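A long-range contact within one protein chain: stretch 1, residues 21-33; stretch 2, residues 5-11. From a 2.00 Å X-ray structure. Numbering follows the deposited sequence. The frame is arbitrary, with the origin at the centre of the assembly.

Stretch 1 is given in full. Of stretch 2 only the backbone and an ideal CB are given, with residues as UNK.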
# COMPACT_ATOMS: atom_id res chain seq x y z
N VAL B 21 2.17 7.87 -9.67
CA VAL B 21 2.11 8.03 -8.22
C VAL B 21 0.69 7.67 -7.70
O VAL B 21 -0.31 7.81 -8.41
CB VAL B 21 2.58 9.46 -7.77
CG1 VAL B 21 1.48 10.55 -7.95
CG2 VAL B 21 3.10 9.42 -6.36
N ASN B 22 0.59 7.21 -6.47
CA ASN B 22 -0.72 6.81 -5.97
C ASN B 22 -1.61 7.94 -5.45
O ASN B 22 -1.87 8.04 -4.24
CB ASN B 22 -0.59 5.73 -4.90
CG ASN B 22 -1.89 4.91 -4.74
OD1 ASN B 22 -2.96 5.30 -5.23
ND2 ASN B 22 -1.79 3.81 -4.03
N THR B 23 -2.16 8.73 -6.35
CA THR B 23 -3.03 9.83 -5.92
C THR B 23 -4.38 9.35 -5.46
O THR B 23 -4.99 10.00 -4.62
CB THR B 23 -3.30 10.87 -7.06
OG1 THR B 23 -3.97 10.21 -8.14
CG2 THR B 23 -2.01 11.47 -7.58
N ASN B 24 -4.88 8.24 -6.00
CA ASN B 24 -6.16 7.74 -5.52
C ASN B 24 -6.12 7.41 -4.02
O ASN B 24 -7.05 7.71 -3.29
CB ASN B 24 -6.63 6.49 -6.31
CG ASN B 24 -7.10 6.86 -7.72
OD1 ASN B 24 -7.22 8.04 -8.06
ND2 ASN B 24 -7.45 5.84 -8.51
N ALA B 25 -5.05 6.77 -3.56
CA ALA B 25 -4.97 6.37 -2.16
C ALA B 25 -4.97 7.61 -1.25
O ALA B 25 -5.56 7.61 -0.18
CB ALA B 25 -3.73 5.45 -1.89
N ALA B 26 -4.33 8.69 -1.70
CA ALA B 26 -4.37 9.98 -0.98
C ALA B 26 -5.77 10.52 -0.91
O ALA B 26 -6.21 10.90 0.13
CB ALA B 26 -3.40 11.03 -1.58
N PHE B 27 -6.45 10.58 -2.04
CA PHE B 27 -7.81 11.12 -2.06
C PHE B 27 -8.74 10.27 -1.17
O PHE B 27 -9.51 10.81 -0.37
CB PHE B 27 -8.35 11.18 -3.49
CG PHE B 27 -9.79 11.68 -3.57
CD1 PHE B 27 -10.05 13.00 -3.87
CD2 PHE B 27 -10.87 10.83 -3.36
CE1 PHE B 27 -11.38 13.48 -3.94
CE2 PHE B 27 -12.19 11.31 -3.44
CZ PHE B 27 -12.42 12.63 -3.72
N ILE B 28 -8.62 8.94 -1.25
CA ILE B 28 -9.48 8.06 -0.43
C ILE B 28 -9.13 8.21 1.06
O ILE B 28 -10.01 8.33 1.92
CB ILE B 28 -9.38 6.57 -0.90
CG1 ILE B 28 -9.94 6.41 -2.35
CG2 ILE B 28 -10.08 5.59 0.12
CD1 ILE B 28 -9.50 5.05 -3.06
N GLY B 29 -7.82 8.22 1.37
CA GLY B 29 -7.38 8.41 2.74
C GLY B 29 -7.91 9.70 3.35
O GLY B 29 -8.38 9.71 4.49
N ASN B 30 -7.85 10.77 2.56
CA ASN B 30 -8.32 12.06 3.03
C ASN B 30 -9.86 12.07 3.18
O ASN B 30 -10.37 12.59 4.18
CB ASN B 30 -7.86 13.20 2.08
CG ASN B 30 -8.32 14.57 2.58
OD1 ASN B 30 -7.92 15.04 3.64
ND2 ASN B 30 -9.18 15.20 1.82
N PHE B 31 -10.57 11.48 2.21
CA PHE B 31 -12.04 11.39 2.24
C PHE B 31 -12.48 10.65 3.49
O PHE B 31 -13.36 11.13 4.20
CB PHE B 31 -12.56 10.72 0.97
CG PHE B 31 -14.08 10.56 0.92
CD1 PHE B 31 -14.88 11.54 0.33
CD2 PHE B 31 -14.71 9.41 1.41
CE1 PHE B 31 -16.29 11.40 0.27
CE2 PHE B 31 -16.12 9.27 1.35
CZ PHE B 31 -16.89 10.27 0.78
N LEU B 32 -11.84 9.51 3.78
CA LEU B 32 -12.23 8.68 4.93
C LEU B 32 -11.90 9.38 6.26
O LEU B 32 -12.73 9.40 7.18
CB LEU B 32 -11.55 7.32 4.89
CG LEU B 32 -11.94 6.48 3.66
CD1 LEU B 32 -11.06 5.27 3.55
CD2 LEU B 32 -13.42 6.13 3.81
N THR B 33 -10.69 9.94 6.34
CA THR B 33 -10.27 10.77 7.48
C THR B 33 -11.25 11.91 7.75
O THR B 33 -11.64 12.17 8.92
CB THR B 33 -8.84 11.36 7.28
OG1 THR B 33 -7.93 10.29 7.11
CG2 THR B 33 -8.35 12.20 8.55
N UNK B 5 -12.47 1.86 11.84
CA UNK B 5 -11.28 1.52 11.07
C UNK B 5 -11.64 1.33 9.61
O UNK B 5 -12.60 0.64 9.29
CB UNK B 5 -10.61 0.26 11.62
N UNK B 6 -10.86 1.95 8.73
CA UNK B 6 -10.99 1.72 7.28
C UNK B 6 -9.65 1.33 6.72
O UNK B 6 -8.62 1.70 7.29
CB UNK B 6 -11.53 2.96 6.56
N UNK B 7 -9.68 0.56 5.63
CA UNK B 7 -8.46 0.29 4.87
C UNK B 7 -8.63 0.64 3.41
O UNK B 7 -9.76 0.65 2.90
CB UNK B 7 -8.06 -1.18 5.01
N UNK B 8 -7.52 0.90 2.75
CA UNK B 8 -7.49 1.30 1.37
C UNK B 8 -6.68 0.28 0.57
O UNK B 8 -5.60 -0.14 0.96
CB UNK B 8 -6.91 2.71 1.23
N UNK B 9 -7.19 -0.09 -0.59
CA UNK B 9 -6.51 -1.00 -1.47
C UNK B 9 -6.39 -0.30 -2.83
O UNK B 9 -7.33 0.36 -3.30
CB UNK B 9 -7.25 -2.34 -1.57
N UNK B 10 -5.22 -0.42 -3.44
CA UNK B 10 -4.99 0.11 -4.76
C UNK B 10 -4.51 -1.10 -5.58
O UNK B 10 -3.56 -1.79 -5.20
CB UNK B 10 -3.99 1.27 -4.76
N UNK B 11 -5.16 -1.34 -6.71
CA UNK B 11 -4.75 -2.44 -7.61
C UNK B 11 -4.16 -1.87 -8.93
O UNK B 11 -4.81 -1.06 -9.58
CB UNK B 11 -5.94 -3.35 -7.91

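Helix 23-33 runs along strand 5-11, its axis 8.8 Å away at closest approach and nearly antiparallel at 161°, so Leu32 meets the start of the strand, and Asn22 and Ala25 its later part. The strand's phi/psi values are all extended, and its CA-to-CB bonds alternate; every second position is therefore addressed to the helix.

Position 5 finds nothing of stretch 1 within 5.5 Å of its ideal CB, so this contact sets no rule and many side chains would serve. It is Asn5, whose ND2 is hydrogen-bonded elsewhere in the structure.

Position 6 points toward the helix, and its ideal CB is already 3.8 Å from Leu32 CD1. The offer is a methyl surface at touching distance, which suits a small apolar residue; a longer one would have to steer around that methyl. The residue is Ala6, its CB resting 3.8 Å from Leu32 CD1 with no rotamer to choose.

Position 7 points away; for stretch 1, polar or apolar would do. It is Ser7, with its OG bonded elsewhere.

Position 8 points toward the helix where Ala25, Ile28 and Leu32 offer only carbon. The ideal CB is 4.4 Å from Ile28 CG2, 5.2 Å from Ala25 CB and 5.4 Å from Leu32 CD1: room for a medium apolar side chain, with valine or isoleucine natural on a strand and leucine conceivable. The residue is Val8, in the t rotamer. Val8 CG2 lies 3.7 Å from Ile28 CG2 and 4.0 Å from Leu32 CD1; Val8 CG1 is 3.9 Å from the same Ile28 CG2 and 4.3 Å from Ala25 CB, so both methyls touch Ile28. It has the largest covered area in the contact, 76 Å².

Position 9 points away again, with no helix atom near its ideal CB, and would accept polar or apolar alike. It is Ile9.

Position 10 turns back to the start of the helix, where its ideal CB lies 3.4 Å from Asn22 ND2 and 5.1 Å from Ala25 CB. Asn22 caps the helix, its OD1 accepting from Ala25 N at 3.1 Å, which leaves the amide nitrogen to offer a donor. A short side chain with an acceptor fits: serine or threonine, perhaps aspartate or asparagine. The residue is Thr10, in the m rotamer, and Asn22 ND2 donates to Thr10 OG1 at 2.9 Å and a nearly straight 169°. Thr10 OG1 also lies 3.8 Å from Ala25 CB. One asparagine thus both caps the helix and ties it to the strand.

Position 11 is out of reach, so any side chain would suit; it is Val11.

Stretch 2, residues 5-11: NASVITV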
# COMPACT_ATOMS: atom_id res chain seq x y z
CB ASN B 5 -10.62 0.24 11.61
CG ASN B 5 -9.66 0.49 12.82
OD1 ASN B 5 -9.24 -0.46 13.52
ND2 ASN B 5 -9.29 1.76 13.05
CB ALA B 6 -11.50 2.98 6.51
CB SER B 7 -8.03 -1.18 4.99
OG SER B 7 -7.44 -1.33 6.27
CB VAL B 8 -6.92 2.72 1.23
CG1 VAL B 8 -6.96 3.24 -0.22
CG2 VAL B 8 -7.69 3.66 2.18
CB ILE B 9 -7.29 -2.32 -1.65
CG1 ILE B 9 -7.39 -3.11 -0.31
CG2 ILE B 9 -6.58 -3.20 -2.78
CD1 ILE B 9 -8.49 -4.22 -0.38
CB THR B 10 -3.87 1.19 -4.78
OG1 THR B 10 -4.23 2.27 -3.90
CG2 THR B 10 -3.66 1.77 -6.21
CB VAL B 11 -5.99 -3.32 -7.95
CG1 VAL B 11 -5.59 -4.50 -8.85
CG2 VAL B 11 -6.71 -3.80 -6.63
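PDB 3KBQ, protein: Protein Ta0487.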